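Variable region-containing chitin-binding protein 3 (Branchiostoma floridae, PDB 1XT5) probably binds chitin and may cleave its chains, and is an amphioxus immune-type receptor protein, represented here by its immunoglobulin V-type domain. Local coordinates at residues I4-T9 with G121-S126; G19-L24 with R95-H100; P37-L42 with C109-W114. All blocks are in the same frame, centred on the assembly; numbering follows the deposited sequence.

Contact 1 (I4-T9 with G121-S126); sequences IMTVRT and GLDAKS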
ATOM      1  N   ILE A   4      -5.563 -10.757  13.955  1.00  8.29           N
ATOM      2  CA  ILE A   4      -6.203  -9.448  13.740  1.00  7.36           C
ATOM      3  C   ILE A   4      -5.225  -8.492  13.089  1.00  6.30           C
ATOM      4  O   ILE A   4      -4.168  -8.184  13.610  1.00  7.38           O
ATOM      5  CB  ILE A   4      -6.766  -8.841  15.047  1.00  8.32           C
ATOM      6  CG1 ILE A   4      -7.738  -9.821  15.731  1.00  9.19           C
ATOM      7  CG2 ILE A   4      -7.393  -7.498  14.754  1.00  8.96           C
ATOM      8  CD1 ILE A   4      -8.285  -9.345  17.045  1.00 12.67           C
ATOM      9  N   MET A   5      -5.608  -7.992  11.928  1.00  5.49           N
ATOM     10  CA  MET A   5      -4.849  -6.986  11.193  1.00  5.11           C
ATOM     11  C   MET A   5      -5.156  -5.585  11.612  1.00  4.78           C
ATOM     12  O   MET A   5      -6.323  -5.215  11.721  1.00  5.86           O
ATOM     13  CB  MET A   5      -5.177  -7.142   9.707  1.00  5.44           C
ATOM     14  CG  MET A   5      -4.291  -6.262   8.809  1.00  5.38           C
ATOM     15  SD  MET A   5      -2.597  -6.787   8.723  1.00  7.33           S
ATOM     16  CE  MET A   5      -2.780  -8.262   7.700  1.00  9.76           C
ATOM     17  N   THR A   6      -4.142  -4.733  11.775  1.00  4.93           N
ATOM     18  CA  THR A   6      -4.388  -3.313  12.001  1.00  5.18           C
ATOM     19  C   THR A   6      -3.396  -2.507  11.173  1.00  4.66           C
ATOM     20  O   THR A   6      -2.168  -2.640  11.387  1.00  6.10           O
ATOM     21  CB  THR A   6      -4.265  -2.925  13.472  1.00  5.46           C
ATOM     22  OG1 THR A   6      -5.231  -3.629  14.250  1.00  6.56           O
ATOM     23  CG2 THR A   6      -4.528  -1.418  13.665  1.00  6.38           C
ATOM     24  N   VAL A   7      -3.901  -1.692  10.284  1.00  4.54           N
ATOM     25  CA  VAL A   7      -3.098  -0.749   9.498  1.00  4.60           C
ATOM     26  C   VAL A   7      -3.110   0.582  10.206  1.00  4.23           C
ATOM     27  O   VAL A   7      -4.091   0.992  10.797  1.00  5.10           O
ATOM     28  CB  VAL A   7      -3.684  -0.658   8.063  1.00  4.52           C
ATOM     29  CG1 VAL A   7      -3.149   0.554   7.290  1.00  5.04           C
ATOM     30  CG2 VAL A   7      -3.415  -1.928   7.284  1.00  6.06           C
ATOM     31  N   ARG A   8      -1.963   1.279  10.153  1.00  4.62           N
ATOM     32  CA  ARG A   8      -1.846   2.650  10.627  1.00  4.94           C
ATOM     33  C   ARG A   8      -1.169   3.503   9.586  1.00  4.59           C
ATOM     34  O   ARG A   8      -0.363   3.043   8.777  1.00  5.83           O
ATOM     35  CB  ARG A   8      -1.123   2.689  11.977  1.00  6.68           C
ATOM     36  CG  ARG A   8      -1.916   2.059  13.107  1.00  9.65           C
ATOM     37  CD  ARG A   8      -1.174   2.176  14.457  0.50 10.23           C
ATOM     38  NE  ARG A   8      -2.038   1.671  15.525  0.50 13.69           N
ATOM     39  CZ  ARG A   8      -2.408   0.598  16.117  0.50 17.10           C
ATOM     40  NH1 ARG A   8      -1.995  -0.676  15.980  0.50 22.41           N
ATOM     41  NH2 ARG A   8      -3.355   0.758  17.081  0.50 18.74           N
ATOM     42  N   THR A   9      -1.459   4.806   9.639  1.00  5.61           N
ATOM     43  CA  THR A   9      -0.925   5.792   8.736  1.00  5.46           C
ATOM     44  C   THR A   9      -0.548   7.048   9.525  1.00  5.37           C
ATOM     45  O   THR A   9      -1.390   7.641  10.169  1.00  6.74           O
ATOM     46  CB  THR A   9      -1.949   6.244   7.719  1.00  5.67           C
ATOM     47  OG1 THR A   9      -3.208   6.547   8.351  1.00  6.49           O
ATOM     48  CG2 THR A   9      -2.262   5.174   6.671  1.00  5.90           C
ATOM     49  N   GLY A 121      -9.060 -10.342   9.241  1.00  6.22           N
ATOM     50  CA  GLY A 121      -7.829 -10.557   8.507  1.00  6.85           C
ATOM     51  C   GLY A 121      -7.441  -9.527   7.506  1.00  6.67           C
ATOM     52  O   GLY A 121      -6.439  -9.720   6.813  1.00  9.35           O
ATOM     53  N   LEU A 122      -8.177  -8.409   7.359  1.00  6.18           N
ATOM     54  CA  LEU A 122      -7.866  -7.334   6.454  1.00  6.65           C
ATOM     55  C   LEU A 122      -8.005  -6.001   7.180  1.00  5.41           C
ATOM     56  O   LEU A 122      -8.907  -5.867   8.005  1.00  6.68           O
ATOM     57  CB  LEU A 122      -8.817  -7.314   5.200  1.00  7.63           C
ATOM     58  CG  LEU A 122      -8.577  -6.255   4.128  1.00  7.42           C
ATOM     59  CD1 LEU A 122      -9.011  -6.793   2.798  1.00 10.16           C
ATOM     60  CD2 LEU A 122      -9.333  -4.935   4.367  1.00  7.72           C
ATOM     61  N   ASP A 123      -7.159  -5.022   6.844  1.00  4.63           N
ATOM     62  CA  ASP A 123      -7.453  -3.645   7.220  1.00  4.00           C
ATOM     63  C   ASP A 123      -6.968  -2.747   6.105  1.00  3.91           C
ATOM     64  O   ASP A 123      -6.139  -3.159   5.278  1.00  4.36           O
ATOM     65  CB  ASP A 123      -6.852  -3.276   8.584  1.00  4.25           C
ATOM     66  CG  ASP A 123      -7.407  -2.009   9.191  1.00  4.31           C
ATOM     67  OD1 ASP A 123      -8.523  -1.572   8.778  1.00  4.34           O
ATOM     68  OD2 ASP A 123      -6.756  -1.447  10.084  1.00  4.82           O
ATOM     69  N   ALA A 124      -7.438  -1.519   6.085  1.00  3.91           N
ATOM     70  CA  ALA A 124      -7.014  -0.539   5.086  1.00  3.82           C
ATOM     71  C   ALA A 124      -7.263   0.850   5.630  1.00  3.02           C
ATOM     72  O   ALA A 124      -8.266   1.084   6.302  1.00  4.09           O
ATOM     73  CB  ALA A 124      -7.800  -0.720   3.773  1.00  4.20           C
ATOM     74  N   LYS A 125      -6.369   1.779   5.286  1.00  3.66           N
ATOM     75  CA  LYS A 125      -6.532   3.191   5.570  1.00  3.58           C
ATOM     76  C   LYS A 125      -6.086   3.969   4.349  1.00  3.55           C
ATOM     77  O   LYS A 125      -5.248   3.488   3.573  1.00  4.82           O
ATOM     78  CB  LYS A 125      -5.743   3.651   6.788  1.00  4.18           C
ATOM     79  CG  LYS A 125      -6.292   3.121   8.089  1.00  3.94           C
ATOM     80  CD  LYS A 125      -5.515   3.556   9.296  1.00  4.59           C
ATOM     81  CE  LYS A 125      -6.251   3.365  10.619  1.00  4.91           C
ATOM     82  NZ  LYS A 125      -6.694   1.982  10.812  1.00  4.91           N
ATOM     83  N   SER A 126      -6.608   5.191   4.201  1.00  3.58           N
ATOM     84  CA  SER A 126      -6.288   5.990   3.022  1.00  3.82           C
ATOM     85  C   SER A 126      -5.418   7.187   3.363  1.00  3.80           C
ATOM     86  O   SER A 126      -5.487   7.787   4.433  1.00  4.50           O
ATOM     87  CB  SER A 126      -7.542   6.448   2.281  1.00  4.41           C
ATOM     88  OG  SER A 126      -8.177   7.556   2.898  1.00  4.92           O
TER
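Asp123 and Lys125 reach the strand of Val7 through two different torsions. In Asp123, CG stands anti to the backbone N (chi1 -165°), and the carboxylate ends up beside the Val7 amide. In Lys125, the aliphatic chain is extended as far as CE and then bends at chi4 (55°), which lays NZ against the Val7 carbonyl. One residue is thus gripped at both of its peptide groups: Val7 N donates to Asp123 OD2 at 2.9 Å, on the anti side of the carboxylate, and Lys125 NZ donates to Val7 O at 2.8 Å, tilted out of the carbonyl plane. A salt bridge of 3.5 Å between Lys125 NZ and Asp123 OD2 joins the two grips.

Between these segments the hydrogen bonds run from side chain to backbone; the strands, though nearly parallel, lie in different sheets of the V-type sandwich. Strand 4-8 pairs with strand 22-31, whereas strand 122-132 lies beside strand 105-112, and the contact closes the sandwich along one side. Just before Gly121, Met5 pairs with Phe120 through the backbone.

Around the polar bridge, methyls and methylenes pack against backbone atoms and the lysine chain. Val7 CG2 rests 3.6 Å from Asp123 O, while CG1 makes apolar contact with Lys125 CB and CG as the two chains pass, pointing opposite ways. Met5 slants across Asp123, its CG 3.7 Å from Asp123 N, and Thr9 CG2 meets Lys125 CB at 3.8 Å.

Contact 2 (G19-L24 with R95-H100); sequences GGTVEL and RLTHVH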
ATOM      1  N   GLY A  19       5.626  16.095 -11.182  1.00  9.56           N
ATOM      2  CA  GLY A  19       6.938  15.765 -11.621  1.00 10.23           C
ATOM      3  C   GLY A  19       7.808  15.335 -10.468  1.00  9.34           C
ATOM      4  O   GLY A  19       8.874  14.748 -10.697  1.00 12.29           O
ATOM      5  N   GLY A  20       7.372  15.574  -9.244  1.00  9.31           N
ATOM      6  CA  GLY A  20       8.154  15.237  -8.081  1.00  9.44           C
ATOM      7  C   GLY A  20       7.929  13.797  -7.631  1.00  7.85           C
ATOM      8  O   GLY A  20       7.215  13.037  -8.269  1.00  9.06           O
ATOM      9  N   THR A  21       8.606  13.419  -6.570  1.00  8.27           N
ATOM     10  CA  THR A  21       8.546  12.146  -5.910  1.00  8.09           C
ATOM     11  C   THR A  21       7.919  12.322  -4.534  1.00  7.02           C
ATOM     12  O   THR A  21       8.249  13.272  -3.804  1.00  9.16           O
ATOM     13  CB  THR A  21       9.922  11.506  -5.818  1.00 10.14           C
ATOM     14  OG1 THR A  21      10.413  11.270  -7.154  1.00 12.97           O
ATOM     15  CG2 THR A  21       9.903  10.180  -5.063  1.00 12.43           C
ATOM     16  N   VAL A  22       6.999  11.441  -4.165  1.00  7.27           N
ATOM     17  CA  VAL A  22       6.306  11.514  -2.916  1.00  7.29           C
ATOM     18  C   VAL A  22       6.256  10.141  -2.263  1.00  6.17           C
ATOM     19  O   VAL A  22       6.240   9.120  -2.934  1.00  7.32           O
ATOM     20  CB  VAL A  22       4.879  12.102  -3.089  1.00  9.40           C
ATOM     21  CG1 VAL A  22       4.010  11.152  -3.911  1.00 11.89           C
ATOM     22  CG2 VAL A  22       4.215  12.559  -1.830  1.00 11.20           C
ATOM     23  N   GLU A  23       6.176  10.129  -0.919  1.00  5.79           N
ATOM     24  CA  GLU A  23       5.955   8.914  -0.183  1.00  5.73           C
ATOM     25  C   GLU A  23       4.656   8.992   0.655  1.00  5.37           C
ATOM     26  O   GLU A  23       4.382  10.045   1.261  1.00  6.91           O
ATOM     27  CB  GLU A  23       7.154   8.580   0.670  1.00  6.79           C
ATOM     28  CG  GLU A  23       8.414   8.308  -0.186  1.00  8.56           C
ATOM     29  CD  GLU A  23       9.596   7.647   0.421  1.00  9.29           C
ATOM     30  OE1 GLU A  23       9.485   7.306   1.615  1.00 14.89           O
ATOM     31  OE2 GLU A  23      10.563   7.486  -0.335  1.00 12.91           O
ATOM     32  N   LEU A  24       3.938   7.898   0.666  1.00  5.11           N
ATOM     33  CA  LEU A  24       2.669   7.791   1.371  1.00  4.94           C
ATOM     34  C   LEU A  24       2.887   6.750   2.483  1.00  4.62           C
ATOM     35  O   LEU A  24       2.938   5.561   2.190  1.00  5.20           O
ATOM     36  CB  LEU A  24       1.522   7.349   0.498  0.65  5.82           C
ATOM     37  CG  LEU A  24       1.199   8.347  -0.620  0.65  6.00           C
ATOM     38  CD1 LEU A  24       2.138   8.561  -1.744  0.65 11.01           C
ATOM     39  CD2 LEU A  24      -0.098   7.908  -1.345  0.65  6.16           C
ATOM     40  N   ARG A  95       6.203   4.704  -2.482  1.00  5.65           N
ATOM     41  CA  ARG A  95       6.946   5.778  -3.158  1.00  5.63           C
ATOM     42  C   ARG A  95       6.407   5.881  -4.580  1.00  5.79           C
ATOM     43  O   ARG A  95       6.345   4.881  -5.305  1.00  7.27           O
ATOM     44  CB  ARG A  95       8.437   5.450  -3.181  1.00  6.28           C
ATOM     45  CG  ARG A  95       9.297   6.529  -3.820  1.00  7.66           C
ATOM     46  CD  ARG A  95      10.766   6.204  -3.688  0.70  8.12           C
ATOM     47  NE  ARG A  95      11.768   7.079  -4.236  0.70 10.62           N
ATOM     48  CZ  ARG A  95      12.259   6.927  -5.461  0.50 11.21           C
ATOM     49  NH1 ARG A  95      11.857   6.002  -6.335  0.50 13.24           N
ATOM     50  NH2 ARG A  95      13.190   7.809  -5.835  0.50 13.54           N
ATOM     51  N   LEU A  96       6.034   7.091  -4.985  1.00  6.24           N
ATOM     52  CA  LEU A  96       5.545   7.376  -6.337  1.00  7.03           C
ATOM     53  C   LEU A  96       6.420   8.420  -6.952  1.00  6.89           C
ATOM     54  O   LEU A  96       6.601   9.531  -6.385  1.00  8.90           O
ATOM     55  CB  LEU A  96       4.083   7.754  -6.245  0.65  7.92           C
ATOM     56  CG  LEU A  96       3.404   7.888  -7.585  0.65  8.01           C
ATOM     57  CD1 LEU A  96       3.326   6.555  -8.324  0.65  9.62           C
ATOM     58  CD2 LEU A  96       2.019   8.499  -7.374  0.65 10.82           C
ATOM     59  N   THR A  97       7.022   8.119  -8.106  1.00  7.44           N
ATOM     60  CA  THR A  97       7.908   9.091  -8.797  1.00  7.78           C
ATOM     61  C   THR A  97       7.149   9.726  -9.965  1.00  7.80           C
ATOM     62  O   THR A  97       6.098   9.244 -10.402  1.00  8.04           O
ATOM     63  CB  THR A  97       9.166   8.421  -9.338  1.00  9.80           C
ATOM     64  OG1 THR A  97       8.778   7.439 -10.285  0.90 11.85           O
ATOM     65  CG2 THR A  97       9.906   7.734  -8.250  0.90 13.41           C
ATOM     66  N   HIS A  98       7.751  10.813 -10.475  1.00  7.86           N
ATOM     67  CA  HIS A  98       7.234  11.490 -11.682  1.00  9.54           C
ATOM     68  C   HIS A  98       5.722  11.749 -11.554  1.00  8.97           C
ATOM     69  O   HIS A  98       4.941  11.386 -12.435  1.00  9.04           O
ATOM     70  CB  HIS A  98       7.512  10.709 -12.945  1.00 11.21           C
ATOM     71  CG  HIS A  98       8.932  10.505 -13.159  1.00 13.96           C
ATOM     72  ND1 HIS A  98       9.748  11.459 -13.700  1.00 17.33           N
ATOM     73  CD2 HIS A  98       9.676   9.391 -12.929  1.00 16.18           C
ATOM     74  CE1 HIS A  98      10.965  10.945 -13.745  1.00 19.72           C
ATOM     75  NE2 HIS A  98      10.984   9.696 -13.317  1.00 19.18           N
ATOM     76  N   VAL A  99       5.319  12.349 -10.423  1.00  8.33           N
ATOM     77  CA  VAL A  99       3.908  12.489 -10.142  1.00  7.96           C
ATOM     78  C   VAL A  99       3.191  13.289 -11.211  1.00  8.35           C
ATOM     79  O   VAL A  99       3.597  14.380 -11.602  1.00  9.21           O
ATOM     80  CB  VAL A  99       3.714  13.092  -8.727  1.00  7.46           C
ATOM     81  CG1 VAL A  99       2.304  13.509  -8.510  1.00 11.32           C
ATOM     82  CG2 VAL A  99       4.168  12.107  -7.666  1.00  8.97           C
ATOM     83  N   HIS A 100       2.096  12.723 -11.710  1.00  7.44           N
ATOM     84  CA  HIS A 100       1.303  13.377 -12.763  1.00  7.15           C
ATOM     85  C   HIS A 100       0.187  14.211 -12.163  1.00  7.98           C
ATOM     86  O   HIS A 100      -0.249  13.963 -11.059  1.00  8.95           O
ATOM     87  CB  HIS A 100       0.660  12.322 -13.659  1.00  7.72           C
ATOM     88  CG  HIS A 100       1.605  11.564 -14.530  1.00  8.33           C
ATOM     89  ND1 HIS A 100       2.812  11.049 -14.093  1.00  8.42           N
ATOM     90  CD2 HIS A 100       1.519  11.246 -15.841  1.00  9.21           C
ATOM     91  CE1 HIS A 100       3.394  10.446 -15.143  1.00  9.44           C
ATOM     92  NE2 HIS A 100       2.618  10.537 -16.239  1.00  9.92           N
TER
HETATM   93  O   HOH W   1      10.030  12.322  -9.672  0.50  6.56           O
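Thr21 and Glu23 meet the long side chain of Arg95 from two directions. The methyl CG2 of Thr21 lies over one face of the guanidinium, 3.7 Å from Arg95 NE, the two side chains slanting across each other. Glu23 comes instead to the edge of that group, near its plane, with the carboxylate turned 79° against it. Its OE2 is 3.6 Å from Arg95 CD but 4.1 Å from Arg95 NE, too far for a salt bridge, so any attraction between the charges is probably modest. Glu23 and Arg95 meet because they form an antiparallel non-hydrogen-bonded pair with both side chains on one face of the sheet. In Arg95, CG is anti to the backbone N (chi1 -178°), and the chain continues extended to NE, its methylenes crossing Glu23 at a slant.

Thr21 lies alongside Thr97, both side chains pointing the same way, and its hydroxyl is joined to a water that donates to Gly19 O and accepts from His98 N.

Underneath are two strands of the four-stranded sheet of the V-type domain, in which strand 22-31 sits between strands 4-8 and 94-96. Val22 and Leu96 form an antiparallel hydrogen-bonded pair, with Leu96 N to Val22 O at 2.9 Å and Val22 N to Leu96 O at 3.0 Å. Beyond Thr97 the chain turns through His98, and pairing resumes outside the regular strand: Val99 N donates to Gly20 O, and Gly19 N to Val99 O at 2.7 Å.

On the buried side the two valines cross at a slant, Val22 CG1 touching Val99 CG2 at 3.9 Å. Val99 CG2 also presses within 3.2 Å of Gly20 O, close for a methyl and an oxygen. Both valines then pack on Val16 of strand 13-17, in the opposite sheet.

Contact 3 (P37-L42 with C109-W114); sequences PVISWL and CQVAQW. With SO4 (sulfate ion), chain B.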
ATOM      1  N   PRO A  37       1.562 -11.466   4.947  1.00  8.44           N
ATOM      2  CA  PRO A  37       0.334 -10.963   4.333  1.00  7.08           C
ATOM      3  C   PRO A  37       0.571 -10.524   2.918  1.00  6.56           C
ATOM      4  O   PRO A  37       1.615 -10.783   2.328  1.00  8.56           O
ATOM      5  CB  PRO A  37      -0.066  -9.853   5.321  1.00  7.39           C
ATOM      6  CG  PRO A  37       1.265  -9.277   5.676  1.00  8.35           C
ATOM      7  CD  PRO A  37       2.192 -10.451   5.826  1.00  9.01           C
ATOM      8  N   VAL A  38      -0.424  -9.875   2.346  1.00  5.97           N
ATOM      9  CA  VAL A  38      -0.358  -9.289   1.027  1.00  6.24           C
ATOM     10  C   VAL A  38      -0.757  -7.827   1.093  1.00  5.39           C
ATOM     11  O   VAL A  38      -1.762  -7.469   1.729  1.00  5.61           O
ATOM     12  CB  VAL A  38      -1.156 -10.108   0.011  1.00 10.62           C
ATOM     13  CG1 VAL A  38      -2.571 -10.397   0.410  1.00 12.53           C
ATOM     14  CG2 VAL A  38      -1.088  -9.409  -1.349  1.00 16.99           C
ATOM     15  N   ILE A  39       0.100  -7.006   0.487  1.00  4.87           N
ATOM     16  CA  ILE A  39      -0.038  -5.554   0.502  1.00  5.40           C
ATOM     17  C   ILE A  39      -0.596  -5.107  -0.809  1.00  4.75           C
ATOM     18  O   ILE A  39      -0.082  -5.496  -1.876  1.00  5.90           O
ATOM     19  CB  ILE A  39       1.373  -4.893   0.690  1.00  7.40           C
ATOM     20  CG1 ILE A  39       1.948  -5.141   2.076  1.00  9.92           C
ATOM     21  CG2 ILE A  39       1.376  -3.416   0.336  1.00  8.13           C
ATOM     22  CD1 ILE A  39       2.103  -6.513   2.652  1.00 11.41           C
ATOM     23  N   SER A  40      -1.622  -4.263  -0.781  1.00  4.76           N
ATOM     24  CA  SER A  40      -2.160  -3.628  -1.958  1.00  5.55           C
ATOM     25  C   SER A  40      -2.266  -2.124  -1.726  1.00  5.43           C
ATOM     26  O   SER A  40      -2.735  -1.693  -0.679  1.00  7.98           O
ATOM     27  CB  SER A  40      -3.567  -4.153  -2.264  1.00  6.95           C
ATOM     28  OG  SER A  40      -3.594  -5.545  -2.420  1.00  8.32           O
ATOM     29  N   TRP A  41      -1.813  -1.346  -2.689  1.00  4.67           N
ATOM     30  CA  TRP A  41      -2.120   0.092  -2.749  1.00  4.50           C
ATOM     31  C   TRP A  41      -3.103   0.253  -3.882  1.00  4.53           C
ATOM     32  O   TRP A  41      -2.881  -0.211  -5.011  1.00  5.51           O
ATOM     33  CB  TRP A  41      -0.867   0.907  -2.973  1.00  4.86           C
ATOM     34  CG  TRP A  41      -0.031   1.138  -1.771  1.00  4.72           C
ATOM     35  CD1 TRP A  41       1.037   0.415  -1.318  1.00  4.88           C
ATOM     36  CD2 TRP A  41      -0.226   2.216  -0.804  1.00  4.46           C
ATOM     37  NE1 TRP A  41       1.514   0.960  -0.153  1.00  5.32           N
ATOM     38  CE2 TRP A  41       0.787   2.063   0.161  1.00  4.62           C
ATOM     39  CE3 TRP A  41      -1.132   3.281  -0.720  1.00  4.95           C
ATOM     40  CZ2 TRP A  41       0.911   2.971   1.226  1.00  4.66           C
ATOM     41  CZ3 TRP A  41      -1.006   4.163   0.329  1.00  4.98           C
ATOM     42  CH2 TRP A  41       0.014   4.023   1.288  1.00  4.77           C
ATOM     43  N   LEU A  42      -4.228   0.906  -3.574  1.00  4.34           N
ATOM     44  CA  LEU A  42      -5.392   0.984  -4.413  1.00  5.14           C
ATOM     45  C   LEU A  42      -5.822   2.450  -4.487  1.00  4.95           C
ATOM     46  O   LEU A  42      -6.036   3.044  -3.422  1.00  6.18           O
ATOM     47  CB  LEU A  42      -6.511   0.131  -3.829  1.00  6.18           C
ATOM     48  CG  LEU A  42      -6.179  -1.348  -3.619  1.00  6.61           C
ATOM     49  CD1 LEU A  42      -7.191  -2.032  -2.715  1.00  9.70           C
ATOM     50  CD2 LEU A  42      -6.011  -2.083  -4.918  1.00 10.42           C
ATOM     51  N   CYS A 109      -3.874   2.022   1.573  1.00  3.99           N
ATOM     52  CA  CYS A 109      -2.915   1.004   1.983  1.00  4.01           C
ATOM     53  C   CYS A 109      -3.740  -0.116   2.628  1.00  3.98           C
ATOM     54  O   CYS A 109      -4.309   0.078   3.688  1.00  4.57           O
ATOM     55  CB  CYS A 109      -1.938   1.599   2.971  1.00  4.71           C
ATOM     56  SG  CYS A 109      -0.709   0.353   3.455  1.00  5.45           S
ATOM     57  N   GLN A 110      -3.814  -1.237   1.946  1.00  4.26           N
ATOM     58  CA  GLN A 110      -4.564  -2.400   2.381  1.00  4.43           C
ATOM     59  C   GLN A 110      -3.563  -3.513   2.673  1.00  4.51           C
ATOM     60  O   GLN A 110      -2.710  -3.827   1.844  1.00  5.47           O
ATOM     61  CB  GLN A 110      -5.548  -2.831   1.308  1.00  5.42           C
ATOM     62  CG  GLN A 110      -6.336  -4.072   1.697  1.00  5.82           C
ATOM     63  CD  GLN A 110      -7.299  -4.408   0.607  0.70  5.05           C
ATOM     64  OE1 GLN A 110      -8.353  -3.810   0.487  0.70  6.79           O
ATOM     65  NE2 GLN A 110      -6.907  -5.297  -0.268  0.70  6.09           N
ATOM     66  N   VAL A 111      -3.697  -4.147   3.832  1.00  4.40           N
ATOM     67  CA  VAL A 111      -2.859  -5.273   4.194  1.00  3.96           C
ATOM     68  C   VAL A 111      -3.811  -6.399   4.630  1.00  4.10           C
ATOM     69  O   VAL A 111      -4.732  -6.173   5.434  1.00  4.78           O
ATOM     70  CB  VAL A 111      -1.835  -4.930   5.275  1.00  4.66           C
ATOM     71  CG1 VAL A 111      -0.874  -6.107   5.498  1.00  6.02           C
ATOM     72  CG2 VAL A 111      -1.049  -3.679   4.941  1.00  5.75           C
ATOM     73  N   ALA A 112      -3.612  -7.596   4.087  1.00  4.67           N
ATOM     74  CA  ALA A 112      -4.561  -8.671   4.315  1.00  5.51           C
ATOM     75  C   ALA A 112      -3.829 -10.003   4.418  1.00  5.66           C
ATOM     76  O   ALA A 112      -2.815 -10.222   3.751  1.00  6.58           O
ATOM     77  CB  ALA A 112      -5.559  -8.781   3.157  1.00  7.72           C
ATOM     78  N   GLN A 113      -4.395 -10.899   5.203  1.00  6.21           N
ATOM     79  CA  GLN A 113      -4.014 -12.284   5.107  1.00  6.65           C
ATOM     80  C   GLN A 113      -4.151 -12.780   3.664  1.00  6.04           C
ATOM     81  O   GLN A 113      -5.042 -12.318   2.951  1.00  7.50           O
ATOM     82  CB  GLN A 113      -4.888 -13.155   5.968  1.00  7.65           C
ATOM     83  CG  GLN A 113      -4.795 -12.836   7.432  1.00  8.91           C
ATOM     84  CD  GLN A 113      -5.760 -13.707   8.222  1.00 10.16           C
ATOM     85  OE1 GLN A 113      -6.961 -13.693   7.974  1.00 11.12           O
ATOM     86  NE2 GLN A 113      -5.230 -14.484   9.143  1.00 12.19           N
ATOM     87  N   TRP A 114      -3.341 -13.724   3.254  1.00  6.54           N
ATOM     88  CA  TRP A 114      -3.457 -14.279   1.905  1.00  7.71           C
ATOM     89  C   TRP A 114      -4.841 -14.885   1.655  1.00  7.77           C
ATOM     90  O   TRP A 114      -5.336 -14.820   0.533  1.00  8.96           O
ATOM     91  CB  TRP A 114      -2.443 -15.376   1.650  1.00 10.03           C
ATOM     92  CG  TRP A 114      -1.039 -14.915   1.494  1.00  9.82           C
ATOM     93  CD1 TRP A 114      -0.522 -13.675   1.589  1.00 10.89           C
ATOM     94  CD2 TRP A 114       0.092 -15.753   1.193  1.00  8.89           C
ATOM     95  NE1 TRP A 114       0.806 -13.649   1.366  1.00 10.10           N
ATOM     96  CE2 TRP A 114       1.233 -14.947   1.123  1.00  9.31           C
ATOM     97  CE3 TRP A 114       0.230 -17.124   0.966  1.00  9.38           C
ATOM     98  CZ2 TRP A 114       2.516 -15.429   0.854  1.00  9.83           C
ATOM     99  CZ3 TRP A 114       1.480 -17.616   0.699  1.00  9.55           C
ATOM    100  CH2 TRP A 114       2.587 -16.800   0.644  1.00 10.03           C
TER
HETATM  101  S   SO4 B 201      -7.628 -16.934  11.823  0.80 12.36           S
HETATM  102  O1  SO4 B 201      -7.735 -18.439  11.555  0.80 16.18           O
HETATM  103  O2  SO4 B 201      -6.561 -16.397  10.966  0.80 13.16           O
HETATM  104  O3  SO4 B 201      -7.395 -16.646  13.174  0.80 12.97           O
HETATM  105  O4  SO4 B 201      -8.903 -16.353  11.418  0.80 12.80           O
HETATM  106  O   HOH W   2      -4.081  -6.675   0.050  1.00  8.56           O
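Cys109 places its CB over one face of Trp41, 3.6 Å from the centroid of the six-membered ring in a CH-pi contact. Its SG, anti to the backbone N (chi1 -178°), stands obliquely over the same ring and forms the disulfide with Cys26 of the other sheet; a disulfide packed on a tryptophan is the hallmark of the immunoglobulin fold core. Trp41 NE1 donates a hydrogen bond to Pro92 O. Gln110 faces the opposite side: Ser40 N to Gln110 O and Gln110 N to Ser40 O are both 2.9 Å. A water joins Gln110 NE2, Ser40 OG and Val38 O. Val111 turns back inward, its CG1 3.8 Å from Pro37 CG and also beside Ile39 CD1. Ala112 O accepts from Val38 N at 2.8 Å, and Ala112 N donates back to Val38 O. Gln113 follows; its NE2 donates to Asp33 OD2 and to O2 of a sulfate ion, probably from the crystallisation liquor. Trp114 meets Pro37 O with its ring edge, NE1 donating weakly at 3.1 Å. The inward face (Ile39, Trp41, Cys109, Val111) is thus largely apolar, whereas the other is mixed, Ser40 and Gln110 binding water among the apolar Val38 and Ala112.

In the fold
All three contacts are partly buried; contact 3, nearest the centre of the chain, has the largest share of buried residues, and contact 2 the most exposed ones. Contacts 1 and 2 lie on opposite sides of that centre, about 23 Å apart between centres. Contacts 1 and 3 share a sheet through strands 122-132 and 105-112 and touch directly: Lys125 O lies 2.8 Å from Cys109 N, a probable hydrogen bond. Contact 2 belongs to the facing sheet, which contact 1 also reaches through strand 4-8, and meets contact 3 where Leu24 O packs on Trp41 CH2. Contacts 2 and 3 rest on antiparallel backbone pairing within a sheet, whereas contact 1 joins the two sheets by charged side chains gripping a backbone.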